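Probable adhesion protein (Pseudomonas aeruginosa PAO1, PDB 6RU4) binds ferrous iron or manganese, probably as the periplasmic solute-binding protein of a metal-uptake transporter. Local coordinates at residues A[173-178]-A[222-227]; A[177-182]-A[248-253]. All coordinates share one frame; numbering follows the deposited sequence.

Interaction 1 of 2, residues A[173-178]-A[222-227]; sequences VATIHG and VIFSEI. With MN (manganese (II) ion), chain E; EDO (1,2-ethanediol), chain Q.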
loop_
_atom_site.group_PDB
_atom_site.type_symbol
_atom_site.label_atom_id
_atom_site.label_comp_id
_atom_site.label_asym_id
_atom_site.label_seq_id
_atom_site.Cartn_x
_atom_site.Cartn_y
_atom_site.Cartn_z
ATOM N N VAL A 173 1.571 7.513 -17.875
ATOM C CA VAL A 173 1.887 6.353 -17.055
ATOM C C VAL A 173 0.591 5.567 -16.793
ATOM O O VAL A 173 -0.461 6.147 -16.511
ATOM C CB VAL A 173 2.500 6.922 -15.742
ATOM C CG1 VAL A 173 2.314 6.009 -14.529
ATOM C CG2 VAL A 173 3.953 7.330 -15.930
ATOM N N ALA A 174 0.684 4.240 -16.896
ATOM C CA ALA A 174 -0.395 3.313 -16.627
ATOM C C ALA A 174 0.129 2.300 -15.625
ATOM O O ALA A 174 1.341 2.170 -15.471
ATOM C CB ALA A 174 -0.808 2.614 -17.905
ATOM N N THR A 175 -0.771 1.607 -14.907
ATOM C CA THR A 175 -0.365 0.580 -13.937
ATOM C C THR A 175 -1.286 -0.617 -14.129
ATOM O O THR A 175 -2.394 -0.433 -14.639
ATOM C CB THR A 175 -0.351 1.115 -12.481
ATOM O OG1 THR A 175 -1.677 1.144 -11.980
ATOM C CG2 THR A 175 0.308 2.504 -12.332
ATOM N N ILE A 176 -0.845 -1.839 -13.756
ATOM C CA ILE A 176 -1.703 -3.034 -13.869
ATOM C C ILE A 176 -2.733 -2.945 -12.730
ATOM O O ILE A 176 -3.931 -2.883 -12.985
ATOM C CB ILE A 176 -0.853 -4.357 -13.818
ATOM C CG1 ILE A 176 0.046 -4.528 -15.082
ATOM C CG2 ILE A 176 -1.701 -5.624 -13.530
ATOM C CD1 ILE A 176 -0.620 -4.559 -16.428
ATOM N N HIS A 177 -2.214 -2.853 -11.498
ATOM C CA HIS A 177 -2.884 -2.781 -10.205
ATOM C C HIS A 177 -2.974 -1.307 -9.799
ATOM O O HIS A 177 -1.987 -0.596 -9.938
ATOM C CB HIS A 177 -2.029 -3.568 -9.171
ATOM C CG HIS A 177 -2.746 -3.932 -7.914
ATOM N ND1 HIS A 177 -3.441 -5.130 -7.796
ATOM C CD2 HIS A 177 -2.835 -3.260 -6.747
ATOM C CE1 HIS A 177 -3.965 -5.118 -6.588
ATOM N NE2 HIS A 177 -3.623 -4.015 -5.913
ATOM N N GLY A 178 -4.143 -0.869 -9.310
ATOM C CA GLY A 178 -4.395 0.514 -8.903
ATOM C C GLY A 178 -3.872 0.901 -7.542
ATOM O O GLY A 178 -4.573 1.551 -6.768
ATOM N N VAL A 222 4.821 4.567 -20.217
ATOM C CA VAL A 222 5.279 3.476 -19.359
ATOM C C VAL A 222 4.108 2.775 -18.648
ATOM O O VAL A 222 3.048 3.366 -18.481
ATOM C CB VAL A 222 6.429 3.892 -18.378
ATOM C CG1 VAL A 222 7.573 4.584 -19.115
ATOM C CG2 VAL A 222 5.932 4.762 -17.249
ATOM N N ILE A 223 4.293 1.483 -18.312
ATOM C CA ILE A 223 3.339 0.663 -17.551
ATOM C C ILE A 223 4.048 0.087 -16.328
ATOM O O ILE A 223 5.148 -0.462 -16.440
ATOM C CB ILE A 223 2.543 -0.396 -18.375
ATOM C CG1 ILE A 223 1.357 -0.964 -17.561
ATOM C CG2 ILE A 223 3.440 -1.514 -18.940
ATOM C CD1 ILE A 223 0.115 -1.136 -18.316
ATOM N N PHE A 224 3.444 0.272 -15.158
ATOM C CA PHE A 224 3.978 -0.240 -13.904
ATOM C C PHE A 224 3.242 -1.532 -13.545
ATOM O O PHE A 224 2.035 -1.510 -13.284
ATOM C CB PHE A 224 3.896 0.809 -12.788
ATOM C CG PHE A 224 4.865 1.957 -12.970
ATOM C CD1 PHE A 224 6.244 1.749 -12.887
ATOM C CD2 PHE A 224 4.403 3.250 -13.221
ATOM C CE1 PHE A 224 7.145 2.807 -13.078
ATOM C CE2 PHE A 224 5.310 4.313 -13.402
ATOM C CZ PHE A 224 6.672 4.080 -13.333
ATOM N N SER A 225 3.966 -2.671 -13.606
ATOM C CA SER A 225 3.432 -3.980 -13.271
ATOM C C SER A 225 3.817 -4.401 -11.849
ATOM O O SER A 225 4.488 -3.645 -11.151
ATOM C CB SER A 225 3.833 -5.020 -14.311
ATOM O OG SER A 225 5.224 -5.276 -14.297
ATOM N N GLU A 226 3.357 -5.585 -11.409
ATOM C CA GLU A 226 3.581 -6.134 -10.070
ATOM C C GLU A 226 4.801 -7.038 -9.935
ATOM O O GLU A 226 5.009 -7.923 -10.753
ATOM C CB GLU A 226 2.336 -6.900 -9.592
ATOM C CG GLU A 226 1.156 -6.022 -9.232
ATOM C CD GLU A 226 1.425 -5.007 -8.139
ATOM O OE1 GLU A 226 1.852 -5.400 -7.028
ATOM O OE2 GLU A 226 1.222 -3.805 -8.410
ATOM N N ILE A 227 5.571 -6.838 -8.874
ATOM C CA ILE A 227 6.702 -7.673 -8.500
ATOM C C ILE A 227 6.123 -8.762 -7.583
ATOM O O ILE A 227 6.439 -9.937 -7.757
ATOM C CB ILE A 227 7.821 -6.849 -7.770
ATOM C CG1 ILE A 227 8.642 -6.023 -8.751
ATOM C CG2 ILE A 227 8.758 -7.764 -6.981
ATOM C CD1 ILE A 227 9.357 -4.838 -8.150
HETATM MN MN MN E . -3.975 -3.673 -3.684
HETATM C C1 EDO Q . -1.610 -7.995 -6.968
HETATM O O1 EDO Q . -0.296 -7.958 -6.388
HETATM C C2 EDO Q . -2.446 -9.189 -6.388
HETATM O O2 EDO Q . -3.819 -9.167 -6.804
#

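Interaction 2 of 2, residues A[177-182]-A[248-253]; sequences HGAYDY and LSHISY. With MN (manganese (II) ion), chain E.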
loop_
_atom_site.group_PDB
_atom_site.type_symbol
_atom_site.label_atom_id
_atom_site.label_comp_id
_atom_site.label_asym_id
_atom_site.label_seq_id
_atom_site.Cartn_x
_atom_site.Cartn_y
_atom_site.Cartn_z
ATOM N N HIS A 177 -2.214 -2.853 -11.498
ATOM C CA HIS A 177 -2.884 -2.781 -10.205
ATOM C C HIS A 177 -2.974 -1.307 -9.799
ATOM O O HIS A 177 -1.987 -0.596 -9.938
ATOM C CB HIS A 177 -2.029 -3.568 -9.171
ATOM C CG HIS A 177 -2.746 -3.932 -7.914
ATOM N ND1 HIS A 177 -3.441 -5.130 -7.796
ATOM C CD2 HIS A 177 -2.835 -3.260 -6.747
ATOM C CE1 HIS A 177 -3.965 -5.118 -6.588
ATOM N NE2 HIS A 177 -3.623 -4.015 -5.913
ATOM N N GLY A 178 -4.143 -0.869 -9.310
ATOM C CA GLY A 178 -4.395 0.514 -8.903
ATOM C C GLY A 178 -3.872 0.901 -7.542
ATOM O O GLY A 178 -4.573 1.551 -6.768
ATOM N N ALA A 179 -2.626 0.551 -7.266
ATOM C CA ALA A 179 -1.944 0.816 -6.005
ATOM C C ALA A 179 -1.045 2.083 -5.961
ATOM O O ALA A 179 -0.654 2.521 -4.864
ATOM C CB ALA A 179 -1.088 -0.399 -5.665
ATOM N N TYR A 180 -0.682 2.641 -7.122
ATOM C CA TYR A 180 0.377 3.644 -7.148
ATOM C C TYR A 180 -0.025 5.107 -7.393
ATOM O O TYR A 180 0.851 5.963 -7.541
ATOM C CB TYR A 180 1.429 3.178 -8.157
ATOM C CG TYR A 180 1.831 1.748 -7.880
ATOM C CD1 TYR A 180 2.565 1.420 -6.748
ATOM C CD2 TYR A 180 1.381 0.706 -8.689
ATOM C CE1 TYR A 180 2.896 0.097 -6.456
ATOM C CE2 TYR A 180 1.711 -0.623 -8.410
ATOM C CZ TYR A 180 2.471 -0.921 -7.292
ATOM O OH TYR A 180 2.827 -2.217 -7.013
ATOM N N ASP A 181 -1.326 5.398 -7.281
ATOM C CA ASP A 181 -1.896 6.730 -7.437
ATOM C C ASP A 181 -1.338 7.709 -6.395
ATOM O O ASP A 181 -1.040 8.857 -6.751
ATOM C CB ASP A 181 -3.439 6.661 -7.427
ATOM C CG ASP A 181 -4.031 5.912 -8.627
ATOM O OD1 ASP A 181 -4.089 4.655 -8.585
ATOM O OD2 ASP A 181 -4.433 6.578 -9.606
ATOM N N TYR A 182 -1.131 7.245 -5.142
ATOM C CA TYR A 182 -0.556 8.038 -4.049
ATOM C C TYR A 182 0.972 8.249 -4.220
ATOM O O TYR A 182 1.476 9.339 -3.963
ATOM C CB TYR A 182 -0.840 7.377 -2.695
ATOM C CG TYR A 182 -2.300 7.341 -2.294
ATOM C CD1 TYR A 182 -2.882 8.399 -1.592
ATOM C CD2 TYR A 182 -3.082 6.215 -2.541
ATOM C CE1 TYR A 182 -4.216 8.342 -1.171
ATOM C CE2 TYR A 182 -4.411 6.150 -2.123
ATOM C CZ TYR A 182 -4.974 7.215 -1.443
ATOM O OH TYR A 182 -6.281 7.131 -1.049
ATOM N N LEU A 248 6.720 -2.463 -9.907
ATOM C CA LEU A 248 6.718 -1.903 -8.562
ATOM C C LEU A 248 6.254 -2.931 -7.540
ATOM O O LEU A 248 5.619 -3.921 -7.882
ATOM C CB LEU A 248 5.897 -0.592 -8.463
ATOM C CG LEU A 248 6.322 0.596 -9.324
ATOM C CD1 LEU A 248 5.329 1.717 -9.186
ATOM C CD2 LEU A 248 7.735 1.083 -8.990
ATOM N N SER A 249 6.604 -2.674 -6.283
ATOM C CA SER A 249 6.273 -3.473 -5.117
ATOM C C SER A 249 5.076 -2.885 -4.384
ATOM O O SER A 249 5.048 -1.684 -4.092
ATOM C CB SER A 249 7.469 -3.507 -4.180
ATOM O OG SER A 249 7.160 -4.301 -3.055
ATOM N N HIS A 250 4.096 -3.749 -4.069
ATOM C CA HIS A 250 2.880 -3.428 -3.321
ATOM C C HIS A 250 3.180 -3.606 -1.815
ATOM O O HIS A 250 2.371 -3.194 -0.971
ATOM C CB HIS A 250 1.748 -4.362 -3.797
ATOM C CG HIS A 250 0.353 -4.078 -3.303
ATOM N ND1 HIS A 250 0.016 -4.197 -1.969
ATOM C CD2 HIS A 250 -0.777 -3.851 -4.009
ATOM C CE1 HIS A 250 -1.284 -3.999 -1.895
ATOM N NE2 HIS A 250 -1.808 -3.779 -3.090
ATOM N N ILE A 251 4.385 -4.152 -1.480
ATOM C CA ILE A 251 4.886 -4.425 -0.113
ATOM C C ILE A 251 3.895 -5.421 0.559
ATOM O O ILE A 251 3.292 -5.106 1.566
ATOM C CB ILE A 251 5.214 -3.096 0.705
ATOM C CG1 ILE A 251 6.060 -2.093 -0.148
ATOM C CG2 ILE A 251 5.937 -3.396 2.045
ATOM C CD1 ILE A 251 6.094 -0.627 0.321
ATOM N N SER A 252 3.687 -6.606 -0.050
ATOM C CA SER A 252 2.718 -7.641 0.387
ATOM C C SER A 252 3.271 -9.083 0.268
ATOM O O SER A 252 2.558 -10.070 0.516
ATOM C CB SER A 252 1.426 -7.531 -0.421
ATOM O OG SER A 252 1.570 -8.059 -1.734
ATOM N N TYR A 253 4.510 -9.209 -0.165
ATOM C CA TYR A 253 5.045 -10.547 -0.296
ATOM C C TYR A 253 6.249 -10.767 0.599
ATOM O O TYR A 253 7.079 -9.875 0.725
ATOM C CB TYR A 253 5.334 -10.932 -1.772
ATOM C CG TYR A 253 6.033 -12.266 -1.873
ATOM C CD1 TYR A 253 5.350 -13.454 -1.598
ATOM C CD2 TYR A 253 7.412 -12.336 -2.057
ATOM C CE1 TYR A 253 6.017 -14.680 -1.551
ATOM C CE2 TYR A 253 8.087 -13.552 -2.012
ATOM C CZ TYR A 253 7.384 -14.723 -1.771
ATOM O OH TYR A 253 8.057 -15.920 -1.753
HETATM MN MN MN E . -3.975 -3.673 -3.684
#

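Interaction 1 of 2, residues A[173-178]-A[222-227]
A174 is held on both its backbone polar groups by the neighbouring strand: its N donates to O of V222 at 3.0 Å, and its O accepts from N of F224 at 2.9 Å. A third bond, from N of I176 to O of F224, carries the parallel ladder one step past strand 173-175. The carbonyl oxygens of V222, A174 and F224 also receive CA-H...O contacts, the shortest from CA of T175 to O of F224.

Apolar side chains pack on both faces of the sheet. On one, the V173 and V222 side chains lie side by side, CG2 to CG2 at 3.5 Å, while V173 CG1 and T175 CG2 meet the F224 ring at its edge. With V173 CG1 anti to the backbone N (chi1 153°), the other methyl, CG2, is left for V222. The beta-branched V173, T175, V222 and I223 suit the extended backbone of a strand. On the other face the small A174 leaves room for the I223 side chain, whose CD1 lies 3.9 Å from A174 CB. I176, just beyond the strand, also brings its CD1 to I223 CD1, at 4.0 Å.

At the C-terminal ends of the strands the contact turns polar. T175 OG1 donates to O of H177 at 2.7 Å from above the carbonyl plane, bracing the turn that presents the histidine. E226 bends at chi2 (-59°), bringing OE2 to 3.3 Å from H177 CB; that oxygen probably shares a hydrogen bond with the hydroxyl of Y180. H177 itself binds manganese through NE2 at 2.3 Å. The chemistry implies a backbone hydrogen-bonded ladder, apolar on both faces, whose C-terminal end leads to a metal ligand, with a buried carboxylate whose negative charge may favour a cation nearby.

Interaction 2 of 2, residues A[177-182]-A[248-253]
The six-histidine manganese site brings H177 and H250 together, each giving its NE2 to the ion, H250 at 2.2 Å. H177 NE2 and H250 NE2 stand 3.4 Å apart because they share the metal, and they are not hydrogen-bonded. NE2 and CD2 of H177 lie at the edge of the H250 ring, the two rings being oblique to each other with planes at 73°. H250 CG lies anti to the backbone N (chi1 -171°), which lets the end of the imidazole come close to H177. The methyl of A179, small enough to fit beside the metal ligands, touches H250 CD2 at 3.8 Å.

Y180 lies between two apolar groups. L248 CD1 makes a CH-pi contact with one ring face, 3.8 Å from the centroid of the Y180 ring, and L248 CB reaches Y180 CZ at 3.6 Å; A179 CB covers the opposite face. The S249 carbonyl oxygen sits at the ring edge. A flat aromatic fits this slot, its hydroxyl turned to E226. S249 OG accepts from the backbone N of I251, an ST turn spanning H250; S249 OG also has E264 as a partner.

H41, H66, H111 and H199 complete the coordination. Metal ligands on loops that follow parallel strands are characteristic of the cluster 9 solute-binding proteins, with an all-histidine set here.

In the fold
The two contacts lie about 9 Å apart between centres and share H177 and G178, where strand 173-175 gives way to the loop before helix 181-184. Interaction 1 joins the two central strands of the parallel sheet ordered 191-194, 173-175, 222-226, 244-248; interaction 2 begins at the end of an edge strand, 244-248, and runs into the following loop. Along the chain 173-182 comes first, then 222-227, then 248-253. The two contacts are joined by a probable hydrogen bond between S225 O and L248 N of adjacent strands, 2.8 Å long, and by the probable bond between E226 and Y180. The sheet thus provides the base from which loops at the C-terminal ends of two of its strands deliver H177 and H250 to one manganese ion.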